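Local coordinates for Alr2269 protein (Nostoc sp., PDB 3MC9) that is a cyanobacterial Omp85 protein whose periplasmic POTRA domains probably take part in outer-membrane beta-barrel biogenesis and protein transport, at residues Gly74-Pro78 and Glu79-Gln83; Arg89-Pro92 and Gly93-Thr96. All coordinates share one frame; numbering follows the deposited sequence.

Contact 1: residues Gly74-Pro78 and Glu79-Gln83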
ATOM      1  N   GLY A  74      -2.131 -12.463  12.278  1.00 56.73           N
ATOM      2  CA  GLY A  74      -1.147 -13.385  11.729  1.00 57.58           C
ATOM      3  C   GLY A  74       0.226 -13.139  12.336  1.00 57.35           C
ATOM      4  O   GLY A  74       0.340 -12.656  13.466  1.00 56.64           O
ATOM      5  N   GLN A  75       1.265 -13.492  11.586  1.00 57.86           N
ATOM      6  CA  GLN A  75       2.642 -13.219  11.982  1.00 58.19           C
ATOM      7  C   GLN A  75       3.239 -12.141  11.116  1.00 56.71           C
ATOM      8  O   GLN A  75       2.817 -11.936   9.983  1.00 56.20           O
ATOM      9  CB  GLN A  75       3.532 -14.451  11.843  1.00 59.93           C
ATOM     10  CG  GLN A  75       3.498 -15.392  13.002  1.00 62.68           C
ATOM     11  CD  GLN A  75       2.676 -16.601  12.687  1.00 66.44           C
ATOM     12  OE1 GLN A  75       3.216 -17.651  12.343  1.00 68.90           O
ATOM     13  NE2 GLN A  75       1.353 -16.452  12.744  1.00 67.33           N
ATOM     14  N   LEU A  76       4.245 -11.471  11.661  1.00 56.35           N
ATOM     15  CA  LEU A  76       5.013 -10.505  10.909  1.00 55.43           C
ATOM     16  C   LEU A  76       6.352 -11.130  10.570  1.00 56.47           C
ATOM     17  O   LEU A  76       7.129 -11.481  11.458  1.00 57.11           O
ATOM     18  CB  LEU A  76       5.223  -9.219  11.705  1.00 54.25           C
ATOM     19  CG  LEU A  76       5.788  -8.048  10.890  1.00 53.22           C
ATOM     20  CD1 LEU A  76       4.890  -7.756   9.681  1.00 52.39           C
ATOM     21  CD2 LEU A  76       5.932  -6.804  11.754  1.00 52.20           C
ATOM     22  N   THR A  77       6.600 -11.284   9.280  1.00 56.62           N
ATOM     23  CA  THR A  77       7.901 -11.710   8.790  1.00 57.67           C
ATOM     24  C   THR A  77       8.987 -10.728   9.262  1.00 56.73           C
ATOM     25  O   THR A  77       8.739  -9.531   9.373  1.00 55.21           O
ATOM     26  CB  THR A  77       7.894 -11.846   7.230  1.00 57.99           C
ATOM     27  OG1 THR A  77       9.206 -11.634   6.702  1.00 59.12           O
ATOM     28  CG2 THR A  77       6.966 -10.830   6.590  1.00 56.75           C
ATOM     29  N   PRO A  78      10.185 -11.238   9.574  1.00 57.86           N
ATOM     30  CA  PRO A  78      11.293 -10.339   9.910  1.00 57.32           C
ATOM     31  C   PRO A  78      11.685  -9.419   8.754  1.00 56.28           C
ATOM     32  O   PRO A  78      12.161  -8.305   8.994  1.00 55.22           O
ATOM     33  CB  PRO A  78      12.449 -11.291  10.258  1.00 58.95           C
ATOM     34  CG  PRO A  78      11.993 -12.659   9.870  1.00 60.79           C
ATOM     35  CD  PRO A  78      10.503 -12.639   9.894  1.00 59.86           C
ATOM     36  N   GLU A  79      11.486  -9.885   7.524  1.00 56.15           N
ATOM     37  CA  GLU A  79      11.757  -9.074   6.345  1.00 55.67           C
ATOM     38  C   GLU A  79      10.803  -7.877   6.288  1.00 53.50           C
ATOM     39  O   GLU A  79      11.215  -6.777   5.916  1.00 52.80           O
ATOM     40  CB  GLU A  79      11.636  -9.895   5.054  1.00 56.86           C
ATOM     41  CG  GLU A  79      12.784 -10.907   4.812  1.00 59.84           C
ATOM     42  CD  GLU A  79      12.694 -12.190   5.660  1.00 62.60           C
ATOM     43  OE1 GLU A  79      11.596 -12.525   6.166  1.00 61.90           O
ATOM     44  OE2 GLU A  79      13.738 -12.870   5.815  1.00 65.33           O
ATOM     45  N   LEU A  80       9.543  -8.083   6.667  1.00 52.12           N
ATOM     46  CA  LEU A  80       8.575  -6.981   6.669  1.00 50.54           C
ATOM     47  C   LEU A  80       8.788  -6.039   7.855  1.00 49.80           C
ATOM     48  O   LEU A  80       8.626  -4.818   7.729  1.00 48.54           O
ATOM     49  CB  LEU A  80       7.135  -7.495   6.645  1.00 50.24           C
ATOM     50  CG  LEU A  80       6.622  -7.943   5.267  1.00 50.70           C
ATOM     51  CD1 LEU A  80       5.237  -8.566   5.374  1.00 50.39           C
ATOM     52  CD2 LEU A  80       6.607  -6.785   4.284  1.00 49.49           C
ATOM     53  N   GLU A  81       9.155  -6.601   9.004  1.00 49.85           N
ATOM     54  CA  GLU A  81       9.479  -5.794  10.178  1.00 49.32           C
ATOM     55  C   GLU A  81      10.622  -4.817   9.851  1.00 48.56           C
ATOM     56  O   GLU A  81      10.579  -3.631  10.200  1.00 47.55           O
ATOM     57  CB  GLU A  81       9.874  -6.698  11.349  1.00 50.27           C
ATOM     58  CG  GLU A  81       9.694  -6.049  12.701  1.00 51.25           C
ATOM     59  CD  GLU A  81      10.334  -6.842  13.836  1.00 52.94           C
ATOM     60  OE1 GLU A  81      10.369  -8.083  13.765  1.00 56.16           O
ATOM     61  OE2 GLU A  81      10.793  -6.223  14.802  1.00 52.20           O
ATOM     62  N   THR A  82      11.633  -5.343   9.169  1.00 48.60           N
ATOM     63  CA  THR A  82      12.771  -4.563   8.710  1.00 48.53           C
ATOM     64  C   THR A  82      12.340  -3.433   7.786  1.00 47.21           C
ATOM     65  O   THR A  82      12.865  -2.328   7.865  1.00 46.95           O
ATOM     66  CB  THR A  82      13.777  -5.465   7.978  1.00 49.83           C
ATOM     67  OG1 THR A  82      14.190  -6.515   8.864  1.00 51.26           O
ATOM     68  CG2 THR A  82      14.997  -4.679   7.504  1.00 49.60           C
ATOM     69  N   GLN A  83      11.396  -3.725   6.902  1.00 46.69           N
ATOM     70  CA  GLN A  83      10.830  -2.711   6.005  1.00 45.74           C
ATOM     71  C   GLN A  83      10.290  -1.536   6.806  1.00 44.00           C
ATOM     72  O   GLN A  83      10.547  -0.390   6.470  1.00 44.50           O
ATOM     73  CB  GLN A  83       9.689  -3.296   5.162  1.00 45.71           C
ATOM     74  CG  GLN A  83      10.140  -4.178   4.023  1.00 47.58           C
ATOM     75  CD  GLN A  83      10.764  -3.389   2.894  1.00 48.35           C
ATOM     76  OE1 GLN A  83      11.757  -3.810   2.312  1.00 50.51           O
ATOM     77  NE2 GLN A  83      10.199  -2.234   2.593  1.00 46.68           N
TER
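Thr-77 and Glu-79 meet through their side chains just where the chain turns into a helix. The Thr-77 hydroxyl is the donor, and Glu-79 OE1 receives it 2.6 Å from Thr-77 OG1 on the lone pair that faces away from the other carboxylate oxygen. Two torsions make this possible: OG1 of Thr-77 lies roughly opposite its own backbone nitrogen (chi1 153°), and the Glu-79 chain bends at chi2 (77°), which brings the acid to the entrance of the helix and beside the ring of Pro-78. A carboxylate is well placed there, since the helix dipole would probably stabilise its negative charge.

Backbone bonds, with one from a threonine hydroxyl, fix the first turn. Thr-77 O accepts from Glu-81 N at 3.0 Å and, weakly, from Leu-80 N. Pro-78 has no N-H to donate, which costs nothing at a position where helical amides lack an acceptor in a preceding turn. Its carbonyl is gripped twice by one residue: Thr-82 N lies 3.0 Å and Thr-82 OG1 2.7 Å from Pro-78 O, and they come from opposite faces of the carbonyl plane.

Apolar contact holds the incoming chain against the helix. One methyl of Leu-76, CD1, rests 3.8 Å from Leu-80 CB, while the other, CD2, lies 4.0 Å from Glu-81 CG, so the branched leucine touches two successive helical residues. Leu-76 also reaches Val-69 and Val-134 on the sheet, and Leu-80 touches Phe-113 and Pro-136.

Together these features mark a helix N-terminus: Thr-77 as N-cap, proline in the first turn and an acid two residues after the cap, here opening helix 78-87 of a POTRA domain.

Contact 2: residues Arg89-Pro92 and Gly93-Thr96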
ATOM      1  N   ARG A  89      11.214   7.247  11.386  1.00 35.74           N
ATOM      2  CA  ARG A  89      12.226   7.995  12.115  1.00 36.90           C
ATOM      3  C   ARG A  89      12.030   7.844  13.613  1.00 35.90           C
ATOM      4  O   ARG A  89      12.988   7.908  14.361  1.00 36.06           O
ATOM      5  CB  ARG A  89      12.162   9.477  11.783  1.00 38.09           C
ATOM      6  CG  ARG A  89      12.797   9.901  10.475  1.00 42.75           C
ATOM      7  CD  ARG A  89      12.668  11.431  10.332  1.00 47.24           C
ATOM      8  NE  ARG A  89      13.785  12.189  10.912  1.00 51.01           N
ATOM      9  CZ  ARG A  89      13.757  13.496  11.187  1.00 54.54           C
ATOM     10  NH1 ARG A  89      12.655  14.213  10.975  1.00 55.43           N
ATOM     11  NH2 ARG A  89      14.837  14.097  11.687  1.00 57.27           N
ATOM     12  N   THR A  90      10.789   7.697  14.066  1.00 34.78           N
ATOM     13  CA  THR A  90      10.540   7.518  15.500  1.00 34.28           C
ATOM     14  C   THR A  90      11.405   6.375  16.050  1.00 34.88           C
ATOM     15  O   THR A  90      11.494   5.294  15.463  1.00 34.26           O
ATOM     16  CB  THR A  90       9.052   7.312  15.790  1.00 33.89           C
ATOM     17  OG1 THR A  90       8.351   8.534  15.493  1.00 33.56           O
ATOM     18  CG2 THR A  90       8.817   6.933  17.244  1.00 32.60           C
ATOM     19  N   GLN A  91      12.095   6.631  17.157  1.00 35.82           N
ATOM     20  CA  GLN A  91      13.086   5.665  17.636  1.00 36.63           C
ATOM     21  C   GLN A  91      13.281   5.790  19.135  1.00 36.73           C
ATOM     22  O   GLN A  91      13.034   6.854  19.708  1.00 35.48           O
ATOM     23  CB  GLN A  91      14.415   5.787  16.839  1.00 37.70           C
ATOM     24  CG  GLN A  91      15.531   6.536  17.516  1.00 41.22           C
ATOM     25  CD  GLN A  91      16.829   6.610  16.689  1.00 44.55           C
ATOM     26  OE1 GLN A  91      16.853   7.167  15.599  1.00 47.11           O
ATOM     27  NE2 GLN A  91      17.912   6.089  17.245  1.00 45.97           N
ATOM     28  N   PRO A  92      13.700   4.681  19.781  1.00 37.25           N
ATOM     29  CA  PRO A  92      13.912   4.700  21.212  1.00 37.64           C
ATOM     30  C   PRO A  92      14.993   5.716  21.564  1.00 38.61           C
ATOM     31  O   PRO A  92      16.002   5.815  20.864  1.00 39.43           O
ATOM     32  CB  PRO A  92      14.370   3.260  21.539  1.00 38.36           C
ATOM     33  CG  PRO A  92      14.652   2.599  20.232  1.00 37.85           C
ATOM     34  CD  PRO A  92      13.892   3.336  19.196  1.00 37.56           C
ATOM     35  N   GLY A  93      14.767   6.484  22.619  1.00 38.34           N
ATOM     36  CA  GLY A  93      15.785   7.420  23.094  1.00 39.03           C
ATOM     37  C   GLY A  93      15.909   8.692  22.264  1.00 38.96           C
ATOM     38  O   GLY A  93      16.920   9.389  22.358  1.00 39.49           O
ATOM     39  N   ARG A  94      14.892   8.980  21.447  1.00 37.58           N
ATOM     40  CA  ARG A  94      14.730  10.282  20.811  1.00 37.17           C
ATOM     41  C   ARG A  94      13.292  10.711  21.058  1.00 36.35           C
ATOM     42  O   ARG A  94      12.455   9.888  21.439  1.00 36.10           O
ATOM     43  CB  ARG A  94      14.973  10.182  19.302  1.00 37.18           C
ATOM     44  CG  ARG A  94      16.337   9.638  18.913  1.00 38.73           C
ATOM     45  CD  ARG A  94      17.473  10.581  19.310  1.00 40.88           C
ATOM     46  NE  ARG A  94      18.783  10.050  18.923  1.00 42.47           N
ATOM     47  CZ  ARG A  94      19.616   9.383  19.721  1.00 42.55           C
ATOM     48  NH1 ARG A  94      19.306   9.122  20.993  1.00 44.30           N
ATOM     49  NH2 ARG A  94      20.769   8.958  19.240  1.00 42.62           N
ATOM     50  N   THR A  95      12.988  11.984  20.842  1.00 35.55           N
ATOM     51  CA  THR A  95      11.615  12.435  20.961  1.00 34.33           C
ATOM     52  C   THR A  95      10.829  12.104  19.695  1.00 34.06           C
ATOM     53  O   THR A  95      11.380  11.674  18.670  1.00 32.90           O
ATOM     54  CB  THR A  95      11.490  13.943  21.213  1.00 35.12           C
ATOM     55  OG1 THR A  95      12.284  14.650  20.266  1.00 34.50           O
ATOM     56  CG2 THR A  95      11.904  14.303  22.628  1.00 33.84           C
ATOM     57  N   THR A  96       9.519  12.276  19.793  1.00 33.72           N
ATOM     58  CA  THR A  96       8.673  12.215  18.624  1.00 33.49           C
ATOM     59  C   THR A  96       7.533  13.156  18.871  1.00 34.10           C
ATOM     60  O   THR A  96       7.375  13.686  19.972  1.00 33.98           O
ATOM     61  CB  THR A  96       8.168  10.772  18.296  1.00 32.78           C
ATOM     62  OG1 THR A  96       7.702  10.726  16.942  1.00 33.26           O
ATOM     63  CG2 THR A  96       7.046  10.320  19.226  1.00 32.16           C
TER
HETATM   64  O   HOH W   1      11.540   8.987  18.363  1.00 26.44           O
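A type II beta turn from Gln-91 to Arg-94 reverses the chain between helix 78-87 and the short edge strand 95-96 of the POTRA sheet, bringing Thr-96 back beside Thr-90. The turn is closed by a weak bond, Arg-94 N to Gln-91 O at 3.3 Å. Pro-92 and Gly-93 fill its two central places: the proline ring restricts phi to the value that the first corner needs, and glycine readily adopts the positive phi (77°) of the next.

Gln-91 and Arg-94 run side by side from the two ends of the turn and point the same way. Their aliphatic parts touch, with Gln-91 CG 3.5 Å from Arg-94 CG. Farther out, the amide and guanidinium planes are only 15° apart, and Gln-91 NE2 sits over one guanidinium face, displaced toward its rim. The arginine chain bends at chi2 (-66°), turning its end so that NH1 can donate to the preceding Gly-93 O at 2.8 Å. That oxygen lies close to the guanidinium plane, although NH1 stands above the plane of the carbonyl itself.

At the mouth of the turn, Thr-96 OG1 donates to Thr-90 OG1 at 2.7 Å. Between the turn and this pair, a water accepts from Gln-91 N and bonds to Thr-95 O, each at 2.7 Å, linking the two arms where their backbones do not meet directly.

Asp-104 OD2 on helix 98-110 also bonds to Thr-90 OG1. Threonine suits both buried sites, offering a hydroxyl for pairing and a methyl for apolar surroundings. The hydroxyls thus form a short polar relay ending at a carboxylate, whose charge would probably orient them, while the long side chains of Gln-91 and Arg-94 lie at the exposed end.

Overall arrangement
From the N terminus, strand 62-71 leads into the loop that contact 1 closes onto the start of helix 78-87. The chain then follows that helix, and contact 2 closes the reversal that delivers it to strand 95-96, which pairs antiparallel with strand 62-71 at the sheet edge. The two contacts are in series, neither nested nor crossing, and thus sit at either end of one helical connection that leaves strand 62-71 and returns to it. Their centres lie about 20 Å apart and their nearest atoms about 9 Å. Contact 1 joins the helix start to strands 62-71 and 127-136; contact 2 ties the edge strand's approach to helix 98-110 and to strand 62-71.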